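Local coordinates for uncharacterized protein (Bacteroides cellulosilyticus, PDB 5JVK), which is a family 39 glycoside hydrolase of a gut symbiont and probably hydrolyses O-glycosidic bonds in carbohydrate chains, at residues A354-L357 and A358-Y361. Residues are numbered along the deposited sequence; the frame is centred on the assembly and turned at random.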
ATOM      1  N   ALA A 354       9.422   3.404   5.730  1.00 15.22           N
ATOM      2  CA  ALA A 354       9.111   2.071   6.237  1.00 15.29           C
ATOM      3  C   ALA A 354       8.337   2.142   7.549  1.00 15.40           C
ATOM      4  O   ALA A 354       7.284   1.520   7.689  1.00 15.52           O
ATOM      5  CB  ALA A 354      10.391   1.270   6.422  1.00 15.31           C
ATOM      6  N   ALA A 355       8.862   2.913   8.498  1.00 15.50           N
ATOM      7  CA  ALA A 355       8.209   3.114   9.794  1.00 15.51           C
ATOM      8  C   ALA A 355       6.772   3.621   9.642  1.00 15.63           C
ATOM      9  O   ALA A 355       5.864   3.107  10.290  1.00 15.62           O
ATOM     10  CB  ALA A 355       9.021   4.076  10.652  1.00 15.43           C
ATOM     11  N   TYR A 356       6.577   4.611   8.774  1.00 15.92           N
ATOM     12  CA  TYR A 356       5.258   5.223   8.585  1.00 16.15           C
ATOM     13  C   TYR A 356       4.281   4.317   7.842  1.00 16.19           C
ATOM     14  O   TYR A 356       3.072   4.418   8.055  1.00 16.10           O
ATOM     15  CB  TYR A 356       5.372   6.584   7.881  1.00 16.32           C
ATOM     16  CG  TYR A 356       6.194   7.642   8.616  1.00 16.58           C
ATOM     17  CD1 TYR A 356       6.528   7.517   9.975  1.00 16.71           C
ATOM     18  CD2 TYR A 356       6.613   8.794   7.952  1.00 16.70           C
ATOM     19  CE1 TYR A 356       7.270   8.491  10.626  1.00 16.73           C
ATOM     20  CE2 TYR A 356       7.351   9.774   8.604  1.00 16.80           C
ATOM     21  CZ  TYR A 356       7.677   9.615   9.939  1.00 16.77           C
ATOM     22  OH  TYR A 356       8.410  10.579  10.595  1.00 16.88           O
ATOM     23  N   LEU A 357       4.795   3.436   6.983  1.00 16.33           N
ATOM     24  CA  LEU A 357       3.959   2.426   6.325  1.00 16.40           C
ATOM     25  C   LEU A 357       3.354   1.473   7.355  1.00 16.29           C
ATOM     26  O   LEU A 357       2.144   1.265   7.367  1.00 16.39           O
ATOM     27  CB  LEU A 357       4.763   1.636   5.287  1.00 16.51           C
ATOM     28  CG  LEU A 357       3.979   0.661   4.389  1.00 16.56           C
ATOM     29  CD1 LEU A 357       4.622   0.577   3.013  1.00 16.68           C
ATOM     30  CD2 LEU A 357       3.850  -0.737   4.987  1.00 16.45           C
ATOM     31  N   ALA A 358       4.199   0.900   8.206  1.00 16.17           N
ATOM     32  CA  ALA A 358       3.742  -0.015   9.255  1.00 16.14           C
ATOM     33  C   ALA A 358       2.769   0.675  10.200  1.00 16.20           C
ATOM     34  O   ALA A 358       1.727   0.116  10.543  1.00 16.41           O
ATOM     35  CB  ALA A 358       4.924  -0.560  10.040  1.00 16.18           C
ATOM     36  N   ARG A 359       3.119   1.894  10.605  1.00 16.02           N
ATOM     37  CA  ARG A 359       2.289   2.689  11.508  1.00 15.92           C
ATOM     38  C   ARG A 359       0.933   3.069  10.913  1.00 16.03           C
ATOM     39  O   ARG A 359      -0.069   3.089  11.631  1.00 15.93           O
ATOM     40  CB  ARG A 359       3.060   3.926  12.001  1.00 15.83           C
ATOM     41  CG  ARG A 359       3.995   3.573  13.142  1.00 15.79           C
ATOM     42  CD  ARG A 359       5.214   4.464  13.287  1.00 15.72           C
ATOM     43  NE  ARG A 359       4.904   5.853  13.608  1.00 15.62           N
ATOM     44  CZ  ARG A 359       5.807   6.767  13.969  1.00 15.63           C
ATOM     45  NH1 ARG A 359       7.102   6.459  14.078  1.00 15.67           N
ATOM     46  NH2 ARG A 359       5.416   8.007  14.235  1.00 15.70           N
ATOM     47  N   THR A 360       0.900   3.346   9.608  1.00 16.22           N
ATOM     48  CA  THR A 360      -0.363   3.606   8.900  1.00 16.44           C
ATOM     49  C   THR A 360      -1.338   2.434   9.023  1.00 16.54           C
ATOM     50  O   THR A 360      -2.494   2.627   9.397  1.00 16.45           O
ATOM     51  CB  THR A 360      -0.131   3.915   7.401  1.00 16.36           C
ATOM     52  OG1 THR A 360       0.584   5.145   7.278  1.00 16.14           O
ATOM     53  CG2 THR A 360      -1.449   4.033   6.632  1.00 16.39           C
ATOM     54  N   TYR A 361      -0.868   1.231   8.713  1.00 16.73           N
ATOM     55  CA  TYR A 361      -1.737   0.049   8.732  1.00 17.08           C
ATOM     56  C   TYR A 361      -2.089  -0.406  10.151  1.00 17.33           C
ATOM     57  O   TYR A 361      -3.196  -0.896  10.386  1.00 17.36           O
ATOM     58  CB  TYR A 361      -1.131  -1.088   7.904  1.00 17.00           C
ATOM     59  CG  TYR A 361      -1.142  -0.787   6.422  1.00 17.05           C
ATOM     60  CD1 TYR A 361      -2.346  -0.686   5.730  1.00 17.23           C
ATOM     61  CD2 TYR A 361       0.041  -0.586   5.711  1.00 17.25           C
ATOM     62  CE1 TYR A 361      -2.374  -0.403   4.375  1.00 17.33           C
ATOM     63  CE2 TYR A 361       0.024  -0.301   4.350  1.00 17.38           C
ATOM     64  CZ  TYR A 361      -1.190  -0.213   3.687  1.00 17.45           C
ATOM     65  OH  TYR A 361      -1.232   0.067   2.342  1.00 17.63           O
TER
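Four successive i to i+4 backbone hydrogen bonds join A354-L357 to A358-Y361 as regular alpha-helix, from A358 N to A354 O at 3.2 Å through Y361 N to L357 O at 3.3 Å. Y356 O accepts twice: T360 N and T360 OG1 reach it from opposite faces of the carbonyl plane, with OG1 at 2.7 Å. The threonine hydroxyl can bend back to this carbonyl because OG1 sits beside its own backbone N (chi1 -66°), which ties the side chain to the preceding turn. The Y356 and R359 side chains run alongside each other, pointing the same way. Y356 CE1, at the ring edge, lies over one face of the R359 guanidinium, offset toward its rim and 4.0 Å from R359 NH1, the planes 76° apart. In the TIM barrel, helix 350-366 is the crossover between parallel strands 335-341 and 373-375; beyond the helix, R359 NH2 forms a salt bridge with D297 and R359 NH1 a hydrogen bond to I491 O. A leucine in place of R359 would probably leave D297 without its cationic mate and the Y356 edge without the flat group beneath it. Beside strand 373-375, L357 CD2 meets the edge of the Y361 ring in its plane, 3.9 Å from Y361 CD2; both side chains also touch W375, while Y361 OH hydrogen-bonds V373 O.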